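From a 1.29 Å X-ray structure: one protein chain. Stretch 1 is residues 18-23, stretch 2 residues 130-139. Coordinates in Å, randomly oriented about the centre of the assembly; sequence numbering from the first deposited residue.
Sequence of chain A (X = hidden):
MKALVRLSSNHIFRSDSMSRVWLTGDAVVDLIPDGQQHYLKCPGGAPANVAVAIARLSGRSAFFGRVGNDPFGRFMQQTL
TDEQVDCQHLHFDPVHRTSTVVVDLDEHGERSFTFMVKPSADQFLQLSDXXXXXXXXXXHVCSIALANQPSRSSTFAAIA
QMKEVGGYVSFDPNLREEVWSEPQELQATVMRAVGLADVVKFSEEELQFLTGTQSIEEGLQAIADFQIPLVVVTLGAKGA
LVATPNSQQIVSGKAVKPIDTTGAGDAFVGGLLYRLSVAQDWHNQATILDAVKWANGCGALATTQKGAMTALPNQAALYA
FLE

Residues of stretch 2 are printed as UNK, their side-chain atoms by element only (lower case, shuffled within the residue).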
ATOM      1  N   MET A  18      31.947  16.720  14.633  1.00 34.72           N
ATOM      2  CA  MET A  18      30.753  16.487  13.838  1.00 34.36           C
ATOM      3  C   MET A  18      29.647  15.888  14.694  1.00 30.61           C
ATOM      4  O   MET A  18      29.721  14.740  15.142  1.00 31.83           O
ATOM      5  CB  MET A  18      31.062  15.559  12.671  1.00 37.36           C
ATOM      6  CG  MET A  18      29.874  15.324  11.772  1.00 39.80           C
ATOM      7  SD  MET A  18      30.376  14.897  10.101  1.00 41.86           S
ATOM      8  CE  MET A  18      31.254  13.362  10.399  1.00 42.01           C
ATOM      9  N   SER A  19      28.605  16.671  14.914  1.00 25.28           N
ATOM     10  CA  SER A  19      27.565  16.261  15.832  1.00 21.32           C
ATOM     11  C   SER A  19      26.603  15.290  15.130  1.00 18.36           C
ATOM     12  O   SER A  19      26.311  15.430  13.942  1.00 19.02           O
ATOM     13  CB  SER A  19      26.838  17.491  16.362  1.00 23.69           C
ATOM     14  OG  SER A  19      27.770  18.376  16.974  1.00 25.83           O
ATOM     15  N   ARG A  20      26.150  14.287  15.865  1.00 15.37           N
ATOM     16  CA  ARG A  20      25.173  13.340  15.342  1.00 14.08           C
ATOM     17  C   ARG A  20      23.827  14.014  15.182  1.00 12.63           C
ATOM     18  O   ARG A  20      23.388  14.751  16.066  1.00 12.08           O
ATOM     19  CB  ARG A  20      25.022  12.165  16.301  1.00 15.41           C
ATOM     20  CG  ARG A  20      23.994  11.151  15.854  1.00 17.15           C
ATOM     21  CD  ARG A  20      23.925   9.974  16.815  1.00 20.62           C
ATOM     22  NE  ARG A  20      25.100   9.117  16.712  1.00 24.43           N
ATOM     23  CZ  ARG A  20      26.071   9.017  17.618  1.00 26.29           C
ATOM     24  NH1 ARG A  20      26.040   9.720  18.739  1.00 26.51           N
ATOM     25  NH2 ARG A  20      27.091   8.200  17.401  1.00 27.86           N
ATOM     26  N   VAL A  21      23.190  13.767  14.044  1.00 10.37           N
ATOM     27  CA  VAL A  21      21.810  14.174  13.815  1.00 10.44           C
ATOM     28  C   VAL A  21      20.937  12.933  13.842  1.00 10.10           C
ATOM     29  O   VAL A  21      21.119  12.020  13.031  1.00 10.50           O
ATOM     30  CB  VAL A  21      21.640  14.901  12.481  1.00  9.02           C
ATOM     31  CG1 VAL A  21      20.198  15.372  12.303  1.00  9.96           C
ATOM     32  CG2 VAL A  21      22.621  16.065  12.365  1.00 11.10           C
ATOM     33  N   TRP A  22      19.986  12.908  14.777  1.00  8.74           N
ATOM     34  CA  TRP A  22      18.983  11.855  14.876  1.00  9.11           C
ATOM     35  C   TRP A  22      17.764  12.259  14.079  1.00  8.94           C
ATOM     36  O   TRP A  22      17.294  13.388  14.186  1.00  9.18           O
ATOM     37  CB  TRP A  22      18.555  11.666  16.336  1.00  9.14           C
ATOM     38  CG  TRP A  22      19.553  10.989  17.221  1.00 10.50           C
ATOM     39  CD1 TRP A  22      20.375  11.591  18.133  1.00 10.97           C
ATOM     40  CD2 TRP A  22      19.831   9.583  17.302  1.00 10.89           C
ATOM     41  NE1 TRP A  22      21.132  10.655  18.768  1.00 12.35           N
ATOM     42  CE2 TRP A  22      20.827   9.414  18.279  1.00 12.26           C
ATOM     43  CE3 TRP A  22      19.343   8.454  16.635  1.00 11.13           C
ATOM     44  CZ2 TRP A  22      21.339   8.164  18.611  1.00 13.15           C
ATOM     45  CZ3 TRP A  22      19.854   7.220  16.964  1.00 12.59           C
ATOM     46  CH2 TRP A  22      20.835   7.083  17.941  1.00 13.60           C
ATOM     47  N   LEU A  23      17.257  11.315  13.301  1.00  8.88           N
ATOM     48  CA  LEU A  23      16.031  11.459  12.539  1.00  8.52           C
ATOM     49  C   LEU A  23      15.058  10.408  13.053  1.00  8.20           C
ATOM     50  O   LEU A  23      15.443   9.278  13.319  1.00  9.60           O
ATOM     51  CB  LEU A  23      16.296  11.244  11.036  1.00 10.65           C
ATOM     52  CG  LEU A  23      17.197  12.218  10.263  1.00 14.24           C
ATOM     53  CD1 LEU A  23      16.841  13.650  10.513  1.00 15.97           C
ATOM     54  CD2 LEU A  23      18.667  11.981  10.609  1.00 13.91           C
ATOM     55  N   UNK A 130      13.075   5.006  21.849  1.00 12.91           N
ATOM     56  CA  UNK A 130      13.896   6.203  21.798  1.00 11.28           C
ATOM     57  C   UNK A 130      15.307   5.845  22.269  1.00 10.85           C
ATOM     58  O   UNK A 130      15.464   5.250  23.323  1.00 12.18           O
ATOM     59  c   UNK A 130      11.168   8.489  23.329  1.00 12.85           C
ATOM     60  c   UNK A 130      13.328   7.299  22.706  1.00 10.78           C
ATOM     61  c   UNK A 130      11.895   7.659  22.290  1.00 11.59           C
ATOM     62  c   UNK A 130      14.225   8.523  22.677  1.00 12.07           C
ATOM     63  N   UNK A 131      16.344   6.205  21.497  1.00 10.75           N
ATOM     64  CA  UNK A 131      17.727   5.899  21.871  1.00 11.51           C
ATOM     65  C   UNK A 131      18.293   6.937  22.820  1.00 12.30           C
ATOM     66  O   UNK A 131      17.671   7.962  23.091  1.00 12.18           O
ATOM     67  c   UNK A 131      16.265   6.814  20.161  1.00 12.14           C
ATOM     68  c   UNK A 131      17.713   6.943  19.754  1.00 13.62           C
ATOM     69  c   UNK A 131      18.468   5.952  20.539  1.00 13.20           C
ATOM     70  N   UNK A 132      19.468   6.650  23.353  1.00 12.96           N
ATOM     71  CA  UNK A 132      20.112   7.577  24.265  1.00 13.82           C
ATOM     72  C   UNK A 132      20.660   8.757  23.472  1.00 13.32           C
ATOM     73  O   UNK A 132      21.296   8.579  22.428  1.00 14.63           O
ATOM     74  c   UNK A 132      21.235   6.881  25.026  1.00 18.71           C
ATOM     75  o   UNK A 132      22.248   6.483  24.119  1.00 24.39           O
ATOM     76  N   UNK A 133      20.386   9.956  23.981  1.00 12.56           N
ATOM     77  CA  UNK A 133      20.821  11.193  23.361  1.00 13.67           C
ATOM     78  C   UNK A 133      21.947  11.799  24.182  1.00 14.64           C
ATOM     79  O   UNK A 133      22.100  11.507  25.373  1.00 16.31           O
ATOM     80  c   UNK A 133      18.505  11.799  22.462  1.00 11.00           C
ATOM     81  c   UNK A 133      16.310  11.122  20.915  1.00 10.88           C
ATOM     82  c   UNK A 133      17.225  12.171  22.842  1.00 11.12           C
ATOM     83  c   UNK A 133      17.563  10.742  20.518  1.00 10.83           C
ATOM     84  c   UNK A 133      18.665  11.071  21.292  1.00 10.78           C
ATOM     85  c   UNK A 133      16.141  11.849  22.071  1.00 10.75           C
ATOM     86  c   UNK A 133      19.675  12.204  23.316  1.00 11.66           C
ATOM     87  N   UNK A 134      22.710  12.679  23.549  1.00 15.10           N
ATOM     88  CA  UNK A 134      23.801  13.352  24.226  1.00 16.19           C
ATOM     89  C   UNK A 134      23.793  14.839  23.908  1.00 15.23           C
ATOM     90  O   UNK A 134      23.282  15.263  22.869  1.00 14.17           O
ATOM     91  c   UNK A 134      25.133  12.739  23.797  1.00 20.41           C
ATOM     92  o   UNK A 134      27.625  11.127  24.179  1.00 30.57           O
ATOM     93  c   UNK A 134      26.575  10.665  23.741  1.00 28.75           C
ATOM     94  n   UNK A 134      26.539   9.625  22.914  1.00 30.55           N
ATOM     95  c   UNK A 134      25.241  11.261  24.130  1.00 24.47           C
ATOM     96  N   UNK A 135      24.390  15.617  24.798  1.00 15.19           N
ATOM     97  CA  UNK A 135      24.517  17.052  24.625  1.00 15.40           C
ATOM     98  C   UNK A 135      25.083  17.382  23.239  1.00 14.24           C
ATOM     99  O   UNK A 135      26.015  16.733  22.756  1.00 15.14           O
ATOM    100  c   UNK A 135      25.528  19.119  25.723  1.00 20.87           C
ATOM    101  c   UNK A 135      26.487  19.568  26.821  1.00 23.18           C
ATOM    102  c   UNK A 135      26.818  21.045  26.715  1.00 26.21           C
ATOM    103  c   UNK A 135      25.414  17.617  25.722  1.00 17.62           C
ATOM    104  n   UNK A 135      25.629  21.910  26.912  1.00 28.45           N
ATOM    105  N   UNK A 136      24.493  18.375  22.580  1.00 13.73           N
ATOM    106  CA  UNK A 136      24.998  18.855  21.308  1.00 13.48           C
ATOM    107  C   UNK A 136      24.488  18.095  20.092  1.00 12.89           C
ATOM    108  O   UNK A 136      24.725  18.505  18.963  1.00 13.33           O
ATOM    109  N   UNK A 137      23.787  16.992  20.301  1.00 11.31           N
ATOM    110  CA  UNK A 137      23.180  16.287  19.189  1.00 10.80           C
ATOM    111  C   UNK A 137      21.959  17.039  18.688  1.00 10.34           C
ATOM    112  O   UNK A 137      21.414  17.907  19.372  1.00 10.68           O
ATOM    113  o   UNK A 137      22.521  12.312  20.673  1.00 14.23           O
ATOM    114  c   UNK A 137      23.650  12.543  20.200  1.00 14.19           C
ATOM    115  o   UNK A 137      24.497  11.648  20.028  1.00 18.06           O
ATOM    116  c   UNK A 137      24.022  13.972  19.837  1.00 13.50           C
ATOM    117  c   UNK A 137      22.807  14.859  19.591  1.00 11.68           C
ATOM    118  N   UNK A 138      21.529  16.672  17.488  1.00  9.79           N
ATOM    119  CA  UNK A 138      20.316  17.207  16.880  1.00  8.87           C
ATOM    120  C   UNK A 138      19.271  16.108  16.780  1.00  8.15           C
ATOM    121  O   UNK A 138      19.600  14.936  16.616  1.00  8.67           O
ATOM    122  c   UNK A 138      18.986  22.081  15.157  1.00 10.59           C
ATOM    123  c   UNK A 138      20.603  17.760  15.469  1.00  8.27           C
ATOM    124  c   UNK A 138      21.601  21.335  15.471  1.00  9.31           C
ATOM    125  c   UNK A 138      19.994  23.041  15.267  1.00 10.85           C
ATOM    126  c   UNK A 138      21.262  19.079  15.493  1.00  9.05           C
ATOM    127  c   UNK A 138      21.305  22.687  15.417  1.00 10.04           C
ATOM    128  c   UNK A 138      22.587  19.339  15.648  1.00 10.52           C
ATOM    129  c   UNK A 138      19.280  20.734  15.211  1.00  9.51           C
ATOM    130  n   UNK A 138      22.801  20.697  15.640  1.00 10.21           N
ATOM    131  c   UNK A 138      20.611  20.342  15.378  1.00  9.70           C
ATOM    132  N   UNK A 139      18.011  16.517  16.873  1.00  7.86           N
ATOM    133  CA  UNK A 139      16.877  15.650  16.585  1.00  7.93           C
ATOM    134  C   UNK A 139      15.985  16.380  15.596  1.00  7.82           C
ATOM    135  O   UNK A 139      15.582  17.512  15.855  1.00  8.16           O
ATOM    136  c   UNK A 139      15.053  13.173  17.227  1.00  8.20           C
ATOM    137  c   UNK A 139      14.782  14.579  17.683  1.00  7.78           C
ATOM    138  c   UNK A 139      14.012  14.576  18.999  1.00  9.42           C
ATOM    139  c   UNK A 139      16.087  15.357  17.863  1.00  7.88           C
TER
HETATM  140  O   HOH W   1      26.380  20.415  18.044  1.00 25.23           O

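Position 130 has four side-chain carbons, forked at the first, with one arm two carbons long. It does not reach stretch 1. This branching is isoleucine, I130.

Position 131 has three carbons that close a ring onto the backbone N. The ring lies over one face of the W22 indole. It is proline, P131. Its CG sits 3.6 Å from the centroid of the W22 six-membered ring, a CH-pi contact.

Position 132 has one carbon and then one oxygen. Its CB points away from stretch 1, and its backbone O lies 3.8 Å from W22 CZ2. It is serine, S132.

Position 133 has one carbon and then a ring of six carbons. The ring turns its edge toward the face of W22. It is phenylalanine, F133. The centroid of its ring is 4.9 Å from that of the W22 five-membered ring.

Position 134 has three carbons, the third carrying one oxygen and one nitrogen. The amide end comes near R20. It is glutamine, Q134. Its NE2 is 4.2 Å from R20 NH1.

Position 135 has four carbons in a row ending in nitrogen. It is out of reach of stretch 1. It is lysine, K135.

Position 136 has no side-chain atoms. Its backbone O lies 3.5 Å from S19 CB. It is glycine, G136. At these backbone angles a CB would be jammed against the carbonyl O of K135. Water 1 donates to both G136 O and S19 OG, at 2.7 Å each, bridging the stretches.

Position 137 has three carbons, the third carrying two oxygens. Both oxygens meet donors of stretch 1. It is glutamate, E137. R20 NH1 donates to E137 OE2 at 2.8 Å in a salt bridge, and W22 NE1 donates to E137 OE1 at 2.9 Å. Q134 N also donates to OE1, within the type II turn from Q134 to E137.

Position 138 has one carbon and then fused five- and six-membered rings of eight carbons and one nitrogen. Its CB lies 4.0 Å from V21 CG1, but the end of the side chain leads away. It is tryptophan, W138.

Position 139 has four carbons, forked at the second. It packs on W22. It is leucine, L139. Its CD1 is 3.9 Å from W22 CB.

The contact joins a parallel strand pairing to a side-chain cluster. W138 N donates to R20 O at 3.0 Å, and W22 N donates to W138 O at 2.8 Å. P131 and F133 cover one face of W22, while E137 ties its indole nitrogen and R20 to the turn.

Stretch 2, residues 130-139: IPSFQKGEWL
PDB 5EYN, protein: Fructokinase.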